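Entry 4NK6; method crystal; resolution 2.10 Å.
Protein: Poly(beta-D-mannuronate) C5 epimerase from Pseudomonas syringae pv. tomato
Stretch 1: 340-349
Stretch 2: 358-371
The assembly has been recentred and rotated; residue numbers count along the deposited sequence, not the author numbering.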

# COMPACT_ATOMS: atom_id res chain seq x y z
N HIS A 340 16.10 -7.36 -7.83
CA HIS A 340 16.89 -8.58 -7.75
C HIS A 340 16.25 -9.76 -8.47
O HIS A 340 16.90 -10.77 -8.70
CB HIS A 340 17.23 -8.96 -6.31
CG HIS A 340 18.04 -7.94 -5.58
ND1 HIS A 340 18.75 -8.23 -4.44
CD2 HIS A 340 18.22 -6.61 -5.81
CE1 HIS A 340 19.35 -7.14 -4.00
NE2 HIS A 340 19.04 -6.14 -4.81
N THR A 341 14.97 -9.65 -8.80
CA THR A 341 14.40 -10.60 -9.77
C THR A 341 13.93 -9.87 -11.04
O THR A 341 14.77 -9.33 -11.76
CB THR A 341 13.33 -11.56 -9.17
OG1 THR A 341 12.22 -10.82 -8.67
CG2 THR A 341 13.93 -12.43 -8.03
N ASP A 342 12.64 -9.86 -11.34
CA ASP A 342 12.18 -9.26 -12.60
C ASP A 342 11.92 -7.76 -12.45
O ASP A 342 11.74 -7.27 -11.34
CB ASP A 342 10.87 -9.88 -13.09
CG ASP A 342 10.96 -11.39 -13.28
OD1 ASP A 342 12.04 -11.90 -13.65
OD2 ASP A 342 9.93 -12.05 -13.07
N GLY A 343 11.87 -7.04 -13.57
CA GLY A 343 11.37 -5.67 -13.55
C GLY A 343 9.88 -5.66 -13.26
O GLY A 343 9.44 -5.18 -12.21
N ILE A 344 9.10 -6.19 -14.20
CA ILE A 344 7.66 -6.36 -14.05
C ILE A 344 7.30 -7.84 -14.19
O ILE A 344 7.76 -8.51 -15.12
CB ILE A 344 6.90 -5.62 -15.17
CG1 ILE A 344 7.29 -4.14 -15.21
CG2 ILE A 344 5.39 -5.79 -14.99
CD1 ILE A 344 6.68 -3.36 -16.39
N THR A 345 6.48 -8.36 -13.27
CA THR A 345 5.98 -9.72 -13.40
C THR A 345 4.45 -9.72 -13.42
O THR A 345 3.82 -9.13 -12.55
CB THR A 345 6.43 -10.61 -12.23
OG1 THR A 345 7.82 -10.38 -11.95
CG2 THR A 345 6.21 -12.10 -12.55
N LEU A 346 3.86 -10.37 -14.42
CA LEU A 346 2.42 -10.59 -14.44
C LEU A 346 2.12 -12.05 -14.13
O LEU A 346 2.58 -12.96 -14.82
CB LEU A 346 1.80 -10.23 -15.80
CG LEU A 346 2.00 -8.82 -16.39
CD1 LEU A 346 0.81 -8.45 -17.21
CD2 LEU A 346 2.29 -7.75 -15.36
N TYR A 347 1.36 -12.26 -13.06
CA TYR A 347 0.98 -13.58 -12.62
C TYR A 347 -0.54 -13.74 -12.78
O TYR A 347 -1.30 -13.11 -12.03
CB TYR A 347 1.28 -13.73 -11.14
CG TYR A 347 2.72 -13.93 -10.72
CD1 TYR A 347 3.51 -14.94 -11.28
CD2 TYR A 347 3.28 -13.14 -9.72
CE1 TYR A 347 4.82 -15.14 -10.85
CE2 TYR A 347 4.58 -13.33 -9.30
CZ TYR A 347 5.34 -14.32 -9.86
OH TYR A 347 6.64 -14.50 -9.41
N GLU A 348 -0.96 -14.56 -13.74
CA GLU A 348 -2.37 -14.89 -13.91
C GLU A 348 -3.25 -13.64 -13.93
O GLU A 348 -4.30 -13.60 -13.29
CB GLU A 348 -2.84 -15.84 -12.80
CG GLU A 348 -2.18 -17.23 -12.84
CD GLU A 348 -0.70 -17.22 -12.45
OE1 GLU A 348 -0.36 -16.68 -11.37
OE2 GLU A 348 0.13 -17.75 -13.21
N SER A 349 -2.79 -12.61 -14.63
CA SER A 349 -3.47 -11.31 -14.63
C SER A 349 -3.50 -10.76 -16.05
O SER A 349 -2.56 -10.07 -16.49
CB SER A 349 -2.74 -10.32 -13.71
OG SER A 349 -2.88 -10.69 -12.34
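Stretch 2 (358-371) RVIANRRHGIRVRN

Successive rungs of a parallel β-structure illustrate a general principle: once the backbones are in register, like positions fall on like positions, and side chains are matched along the stack. In this C5 epimerase, residues 367-370 run as a strand alongside strand 344-347, in the same direction, with axes 4.7 Å apart at closest approach and only 5° between them. The offset is a constant 23 residues, from His-340 beside Arg-363 to Glu-348 beside Asn-371, with paired CA atoms 4.6 to 5.1 Å apart. Before its strand, stretch 2 contributes another short strand, 358-360, and a loop. Near the far end, Glu-348 and Asn-371 both take positive phi and psi, so the backbone turns alike in the two stretches.

The backbone ladder has the alternation expected of parallel strands. Ile-344 N donates to Gly-366 O (3.0 Å), and Ile-344 O accepts from Arg-368 N (2.8 Å). One step on, Leu-346 N donates to Arg-368 O and Leu-346 O accepts from Arg-370 N, each at 2.7 Å. The ladder extends beyond the strands: Glu-348 N reaches Arg-370 O (2.9 Å), Gly-343 N reaches His-365 O (3.0 Å), and Arg-364 N reaches Thr-341 O (2.9 Å).

Apolar side chains share one face of the sheet. Ile-344 CD1 lies 4.2 Å from both Ile-367 CG1 and Val-359 CG2, while Leu-346 CB sits 4.3 Å from Val-369 CG1. At Gly-343 the absence of a side chain is essential to the packing: CA is 3.4 Å from Asn-362 ND2 and 3.7 Å from Val-359 CG1, and a CB would clash with both.

Charge is paired around the opposite face, where Thr-345, Tyr-347, Arg-368 and Arg-370 project. Asp-342 bridges two kinds of partner, its OD1 accepting from the backbone His-365 N (3.1 Å) and its OD2 forming a salt bridge with Arg-368 NE (2.8 Å). Thr-345 OG1 also donates to Asp-342 OD2 (2.9 Å), helping to hold the carboxylate. Glu-348 grips Arg-370 with both oxygens, OE2 to NE at 2.7 Å and OE1 to NH1 at 2.9 Å, and its OE2 also accepts from Asn-371 ND2 (2.9 Å). A water links Asp-342 OD1 (2.6 Å) to Arg-364 NE (2.9 Å).

Flat groups complete the match. The Arg-363 guanidinium stacks on the His-340 ring, planes 10° apart, with NH1 3.6 Å from His-340 ND1. Tyr-347 CD1 lies over one face of the Arg-370 guanidinium, 3.4 Å from its CZ.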

# COMPACT_ATOMS: atom_id res chain seq x y z
N ARG A 358 10.46 1.82 -18.85
CA ARG A 358 11.88 1.60 -19.06
C ARG A 358 12.37 0.62 -18.01
O ARG A 358 12.53 0.96 -16.84
CB ARG A 358 12.63 2.93 -19.02
CG ARG A 358 12.32 3.82 -20.23
CD ARG A 358 13.01 5.16 -20.13
NE ARG A 358 12.34 6.03 -19.18
CZ ARG A 358 11.33 6.83 -19.50
NH1 ARG A 358 10.89 6.87 -20.75
NH2 ARG A 358 10.77 7.59 -18.57
N VAL A 359 12.56 -0.63 -18.44
CA VAL A 359 12.88 -1.72 -17.54
C VAL A 359 14.34 -2.11 -17.75
O VAL A 359 14.69 -2.76 -18.73
CB VAL A 359 11.94 -2.91 -17.80
CG1 VAL A 359 12.05 -3.92 -16.70
CG2 VAL A 359 10.50 -2.41 -17.87
N ILE A 360 15.19 -1.70 -16.81
CA ILE A 360 16.63 -1.68 -17.05
C ILE A 360 17.39 -2.42 -15.97
O ILE A 360 17.18 -2.17 -14.79
CB ILE A 360 17.16 -0.21 -17.03
CG1 ILE A 360 16.26 0.71 -17.86
CG2 ILE A 360 18.61 -0.17 -17.49
CD1 ILE A 360 16.22 0.37 -19.36
N ALA A 361 18.30 -3.30 -16.37
CA ALA A 361 19.27 -3.90 -15.45
C ALA A 361 18.65 -4.55 -14.22
O ALA A 361 19.20 -4.47 -13.14
CB ALA A 361 20.34 -2.84 -15.01
N ASN A 362 17.50 -5.20 -14.38
CA ASN A 362 17.00 -6.10 -13.34
C ASN A 362 17.74 -7.43 -13.45
O ASN A 362 18.15 -7.82 -14.54
CB ASN A 362 15.48 -6.27 -13.45
CG ASN A 362 14.74 -4.94 -13.35
OD1 ASN A 362 14.52 -4.41 -12.26
ND2 ASN A 362 14.36 -4.39 -14.50
N ARG A 363 17.93 -8.13 -12.33
CA ARG A 363 18.83 -9.29 -12.33
C ARG A 363 18.29 -10.45 -13.15
O ARG A 363 19.06 -11.23 -13.72
CB ARG A 363 19.17 -9.75 -10.91
CG ARG A 363 20.10 -8.79 -10.15
CD ARG A 363 20.42 -9.28 -8.75
NE ARG A 363 21.09 -8.23 -7.98
CZ ARG A 363 21.62 -8.41 -6.77
NH1 ARG A 363 21.54 -9.59 -6.18
NH2 ARG A 363 22.21 -7.40 -6.15
N ARG A 364 16.97 -10.57 -13.22
CA ARG A 364 16.36 -11.64 -14.00
C ARG A 364 15.72 -11.09 -15.28
O ARG A 364 16.43 -10.46 -16.07
CB ARG A 364 15.40 -12.48 -13.13
CG ARG A 364 16.16 -13.24 -12.03
CD ARG A 364 15.31 -14.27 -11.27
NE ARG A 364 14.77 -15.31 -12.14
CZ ARG A 364 15.43 -16.41 -12.50
NH1 ARG A 364 14.86 -17.30 -13.29
NH2 ARG A 364 16.66 -16.63 -12.06
N HIS A 365 14.43 -11.29 -15.50
CA HIS A 365 13.80 -10.83 -16.74
C HIS A 365 13.30 -9.39 -16.66
O HIS A 365 12.87 -8.95 -15.60
CB HIS A 365 12.62 -11.74 -17.14
CG HIS A 365 12.96 -13.20 -17.15
ND1 HIS A 365 13.64 -13.79 -18.19
CD2 HIS A 365 12.71 -14.18 -16.25
CE1 HIS A 365 13.81 -15.08 -17.92
NE2 HIS A 365 13.25 -15.34 -16.75
N GLY A 366 13.33 -8.67 -17.78
CA GLY A 366 12.76 -7.33 -17.82
C GLY A 366 11.26 -7.36 -17.53
O GLY A 366 10.79 -6.81 -16.54
N ILE A 367 10.50 -8.00 -18.42
CA ILE A 367 9.07 -8.17 -18.24
C ILE A 367 8.71 -9.66 -18.34
O ILE A 367 8.95 -10.29 -19.37
CB ILE A 367 8.27 -7.39 -19.32
CG1 ILE A 367 8.54 -5.89 -19.19
CG2 ILE A 367 6.77 -7.67 -19.20
CD1 ILE A 367 8.02 -5.05 -20.39
N ARG A 368 8.16 -10.22 -17.27
CA ARG A 368 7.76 -11.62 -17.30
C ARG A 368 6.24 -11.75 -17.21
O ARG A 368 5.59 -11.09 -16.39
CB ARG A 368 8.45 -12.42 -16.18
CG ARG A 368 8.01 -13.89 -16.16
CD ARG A 368 9.02 -14.79 -15.43
NE ARG A 368 9.07 -14.55 -13.99
CZ ARG A 368 8.40 -15.26 -13.08
NH1 ARG A 368 8.54 -14.98 -11.79
NH2 ARG A 368 7.61 -16.25 -13.46
N VAL A 369 5.68 -12.59 -18.07
CA VAL A 369 4.23 -12.78 -18.12
C VAL A 369 3.92 -14.26 -17.98
O VAL A 369 4.28 -15.04 -18.85
CB VAL A 369 3.65 -12.29 -19.46
CG1 VAL A 369 2.14 -12.47 -19.48
CG2 VAL A 369 4.02 -10.82 -19.71
N ARG A 370 3.24 -14.63 -16.90
CA ARG A 370 2.91 -16.03 -16.66
C ARG A 370 1.40 -16.21 -16.66
O ARG A 370 0.69 -15.47 -15.98
CB ARG A 370 3.49 -16.50 -15.32
CG ARG A 370 3.35 -18.02 -15.06
CD ARG A 370 3.80 -18.41 -13.65
NE ARG A 370 2.79 -18.13 -12.63
CZ ARG A 370 2.97 -18.30 -11.32
NH1 ARG A 370 1.98 -18.04 -10.47
NH2 ARG A 370 4.14 -18.74 -10.85
N ASN A 371 0.91 -17.17 -17.45
CA ASN A 371 -0.51 -17.54 -17.46
C ASN A 371 -1.46 -16.37 -17.63
O ASN A 371 -2.52 -16.34 -17.02
CB ASN A 371 -0.89 -18.28 -16.16
CG ASN A 371 -0.26 -19.66 -16.06
OD1 ASN A 371 0.04 -20.30 -17.06
ND2 ASN A 371 -0.06 -20.12 -14.83
O HOH W 1 12.15 -14.27 -12.60